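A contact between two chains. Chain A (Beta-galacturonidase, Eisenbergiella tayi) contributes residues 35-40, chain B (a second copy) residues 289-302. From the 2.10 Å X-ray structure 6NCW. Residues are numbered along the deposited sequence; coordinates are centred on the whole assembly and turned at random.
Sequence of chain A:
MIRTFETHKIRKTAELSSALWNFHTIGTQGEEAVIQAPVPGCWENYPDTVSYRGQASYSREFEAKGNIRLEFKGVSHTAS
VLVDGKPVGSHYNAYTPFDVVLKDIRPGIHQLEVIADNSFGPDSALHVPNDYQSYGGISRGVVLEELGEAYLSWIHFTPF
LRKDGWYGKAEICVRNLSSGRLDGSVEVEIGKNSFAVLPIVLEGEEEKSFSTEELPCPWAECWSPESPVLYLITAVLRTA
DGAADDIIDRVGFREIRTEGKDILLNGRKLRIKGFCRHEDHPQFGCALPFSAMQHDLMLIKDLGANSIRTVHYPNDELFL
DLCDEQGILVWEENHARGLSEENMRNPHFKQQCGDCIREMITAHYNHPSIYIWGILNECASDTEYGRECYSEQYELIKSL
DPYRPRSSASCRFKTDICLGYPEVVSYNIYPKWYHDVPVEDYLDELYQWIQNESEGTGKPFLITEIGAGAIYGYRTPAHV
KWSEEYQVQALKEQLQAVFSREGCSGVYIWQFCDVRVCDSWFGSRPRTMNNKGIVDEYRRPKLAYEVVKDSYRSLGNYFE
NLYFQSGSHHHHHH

Chain A 35-40: IQAPVP
Chain B, residues 289-302: PFSAMQHDLMLIKD

A short strand lies nearly antiparallel along one face of a helix, packed chiefly through one proline and bridged at its flanks by water, with 329 Å² buried in all. Strand 35-39 of chain A is extended (phi between -76° and -128°, psi between 114° and 161°), helix 290-302 of chain B follows Pro B289 at the N-cap, and their axes run at 158°, 9.1 Å apart at closest approach. Register is set by Pro A38 opposite Gln B294, CA to CA 6.8 Å.

Pro A38, C-gamma endo, points toward the helix, its compact ring buried among residues spaced four apart: CB lies 4.0 Å from CE2 of Phe B290 (chi1 t, chi2 88°), CD 3.7 Å from both CG of Gln B294 (t, p) and SD of Met B298 (m, t, m). Apolar Phe B290 and Met B298 give it a greasy bed; Ala A37 and Val A39 point away.

The clear polar links between the stretches run through water. Long Lys B301 (m, t, m, t) reaches the backbone of Gln A36 (m, t, chi3 -72°; CB sideways): its NZ donates to waters 1 and 2, both at 2.8 Å; water 1 accepts from Gln A36 N (2.9 Å), water 2 donates to Gln A36 O (2.6 Å). At the other end, water 3 donates to Pro A40 O (2.7 Å), after a cis peptide bond, and joins Ser B291 OG (3.0 Å; chi1 m).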

# COMPACT_ATOMS: atom_id res chain seq x y z
N ILE A 35 30.52 -15.06 -5.66
CA ILE A 35 30.18 -13.88 -4.89
C ILE A 35 30.53 -14.14 -3.42
O ILE A 35 30.68 -15.29 -3.00
CB ILE A 35 28.70 -13.46 -5.06
CG1 ILE A 35 27.76 -14.46 -4.42
CG2 ILE A 35 28.34 -13.38 -6.55
CD1 ILE A 35 26.78 -13.85 -3.44
N GLN A 36 30.66 -13.07 -2.65
CA GLN A 36 30.93 -13.20 -1.22
C GLN A 36 29.60 -13.14 -0.48
O GLN A 36 28.92 -12.11 -0.49
CB GLN A 36 31.89 -12.11 -0.75
CG GLN A 36 33.29 -12.26 -1.37
CD GLN A 36 34.17 -11.07 -1.08
OE1 GLN A 36 33.97 -9.99 -1.64
NE2 GLN A 36 35.14 -11.25 -0.17
N ALA A 37 29.24 -14.24 0.15
CA ALA A 37 27.93 -14.41 0.73
C ALA A 37 28.04 -14.52 2.25
O ALA A 37 29.03 -15.02 2.77
CB ALA A 37 27.25 -15.66 0.18
N PRO A 38 27.03 -14.04 2.99
CA PRO A 38 27.06 -14.19 4.45
C PRO A 38 26.73 -15.60 4.91
O PRO A 38 25.86 -16.28 4.36
CB PRO A 38 25.99 -13.20 4.92
CG PRO A 38 25.03 -13.12 3.76
CD PRO A 38 25.90 -13.21 2.53
N VAL A 39 27.42 -16.03 5.97
CA VAL A 39 27.09 -17.26 6.68
C VAL A 39 26.99 -16.88 8.15
O VAL A 39 27.92 -16.30 8.70
CB VAL A 39 28.14 -18.36 6.48
CG1 VAL A 39 27.85 -19.57 7.37
CG2 VAL A 39 28.20 -18.80 5.00
N PRO A 40 25.85 -17.13 8.83
CA PRO A 40 24.61 -17.73 8.31
C PRO A 40 23.92 -16.87 7.25
O PRO A 40 24.14 -15.65 7.22
CB PRO A 40 23.71 -17.84 9.56
CG PRO A 40 24.22 -16.76 10.46
CD PRO A 40 25.71 -16.72 10.24
N PRO B 289 22.37 -5.46 12.81
CA PRO B 289 23.23 -6.65 12.91
C PRO B 289 24.02 -6.90 11.64
O PRO B 289 23.74 -6.37 10.56
CB PRO B 289 22.22 -7.78 13.16
CG PRO B 289 20.97 -7.30 12.51
CD PRO B 289 20.94 -5.81 12.76
N PHE B 290 25.05 -7.74 11.79
CA PHE B 290 25.88 -8.17 10.66
C PHE B 290 25.02 -8.58 9.46
O PHE B 290 25.26 -8.13 8.33
CB PHE B 290 26.79 -9.31 11.12
CG PHE B 290 27.30 -10.19 10.02
CD1 PHE B 290 28.47 -9.87 9.34
CD2 PHE B 290 26.62 -11.36 9.69
CE1 PHE B 290 28.96 -10.69 8.34
CE2 PHE B 290 27.10 -12.18 8.67
CZ PHE B 290 28.28 -11.84 7.99
N SER B 291 24.01 -9.42 9.69
CA SER B 291 23.15 -9.87 8.58
C SER B 291 22.48 -8.70 7.87
O SER B 291 22.29 -8.73 6.65
CB SER B 291 22.08 -10.84 9.09
OG SER B 291 22.64 -11.97 9.72
N ALA B 292 22.10 -7.67 8.61
CA ALA B 292 21.41 -6.55 7.97
C ALA B 292 22.40 -5.68 7.18
O ALA B 292 22.06 -5.19 6.09
CB ALA B 292 20.65 -5.74 9.02
N MET B 293 23.61 -5.51 7.71
CA MET B 293 24.69 -4.83 6.98
C MET B 293 24.98 -5.50 5.65
O MET B 293 25.01 -4.84 4.60
CB MET B 293 25.97 -4.83 7.82
CG MET B 293 25.90 -4.02 9.08
SD MET B 293 27.47 -4.13 9.97
CE MET B 293 27.15 -2.96 11.29
N GLN B 294 25.25 -6.80 5.68
CA GLN B 294 25.60 -7.51 4.45
C GLN B 294 24.44 -7.51 3.46
O GLN B 294 24.65 -7.42 2.24
CB GLN B 294 26.04 -8.94 4.79
CG GLN B 294 26.57 -9.76 3.61
CD GLN B 294 27.66 -9.06 2.80
OE1 GLN B 294 28.32 -8.13 3.26
NE2 GLN B 294 27.85 -9.51 1.57
N HIS B 295 23.21 -7.61 3.96
CA HIS B 295 22.05 -7.49 3.08
C HIS B 295 22.07 -6.17 2.32
O HIS B 295 21.94 -6.15 1.09
CB HIS B 295 20.75 -7.64 3.86
CG HIS B 295 19.56 -7.82 2.97
ND1 HIS B 295 18.74 -6.78 2.61
CD2 HIS B 295 19.10 -8.91 2.31
CE1 HIS B 295 17.79 -7.22 1.79
NE2 HIS B 295 18.00 -8.51 1.59
N ASP B 296 22.27 -5.06 3.04
CA ASP B 296 22.41 -3.76 2.38
C ASP B 296 23.55 -3.77 1.36
O ASP B 296 23.40 -3.25 0.24
CB ASP B 296 22.68 -2.66 3.42
CG ASP B 296 21.42 -2.21 4.21
OD1 ASP B 296 20.32 -2.78 4.03
OD2 ASP B 296 21.56 -1.28 5.05
N LEU B 297 24.70 -4.33 1.73
CA LEU B 297 25.88 -4.31 0.86
C LEU B 297 25.64 -5.11 -0.42
O LEU B 297 26.08 -4.71 -1.50
CB LEU B 297 27.10 -4.84 1.61
CG LEU B 297 27.66 -3.79 2.58
CD1 LEU B 297 28.82 -4.33 3.38
CD2 LEU B 297 28.07 -2.53 1.81
N MET B 298 24.92 -6.23 -0.32
CA MET B 298 24.59 -7.01 -1.51
C MET B 298 23.66 -6.25 -2.45
O MET B 298 23.84 -6.30 -3.67
CB MET B 298 24.00 -8.36 -1.11
CG MET B 298 25.04 -9.24 -0.39
SD MET B 298 24.56 -10.94 -0.05
CE MET B 298 23.04 -10.73 0.94
N LEU B 299 22.69 -5.52 -1.90
CA LEU B 299 21.88 -4.65 -2.75
C LEU B 299 22.73 -3.56 -3.38
O LEU B 299 22.64 -3.31 -4.59
CB LEU B 299 20.73 -4.03 -1.95
CG LEU B 299 19.70 -5.03 -1.41
CD1 LEU B 299 18.70 -4.37 -0.45
CD2 LEU B 299 18.99 -5.75 -2.54
N ILE B 300 23.60 -2.93 -2.58
CA ILE B 300 24.44 -1.86 -3.09
C ILE B 300 25.38 -2.39 -4.16
O ILE B 300 25.62 -1.73 -5.17
CB ILE B 300 25.18 -1.16 -1.94
CG1 ILE B 300 24.19 -0.32 -1.11
CG2 ILE B 300 26.31 -0.26 -2.46
CD1 ILE B 300 24.72 0.15 0.25
N LYS B 301 25.92 -3.60 -3.97
CA LYS B 301 26.72 -4.18 -5.05
C LYS B 301 25.85 -4.52 -6.26
O LYS B 301 26.28 -4.32 -7.40
CB LYS B 301 27.47 -5.42 -4.58
CG LYS B 301 28.60 -5.12 -3.59
CD LYS B 301 29.58 -6.28 -3.47
CE LYS B 301 28.95 -7.48 -2.80
NZ LYS B 301 29.95 -8.58 -2.52
N ASP B 302 24.63 -5.03 -6.04
CA ASP B 302 23.75 -5.33 -7.17
C ASP B 302 23.43 -4.07 -7.97
O ASP B 302 23.25 -4.14 -9.20
CB ASP B 302 22.46 -6.00 -6.67
CG ASP B 302 21.51 -6.40 -7.81
OD1 ASP B 302 21.89 -7.24 -8.63
OD2 ASP B 302 20.36 -5.90 -7.85
O HOH W 1 30.94 -10.63 -4.18
O HOH W 2 27.84 -10.39 -2.18
O HOH W 3 22.83 -13.32 7.01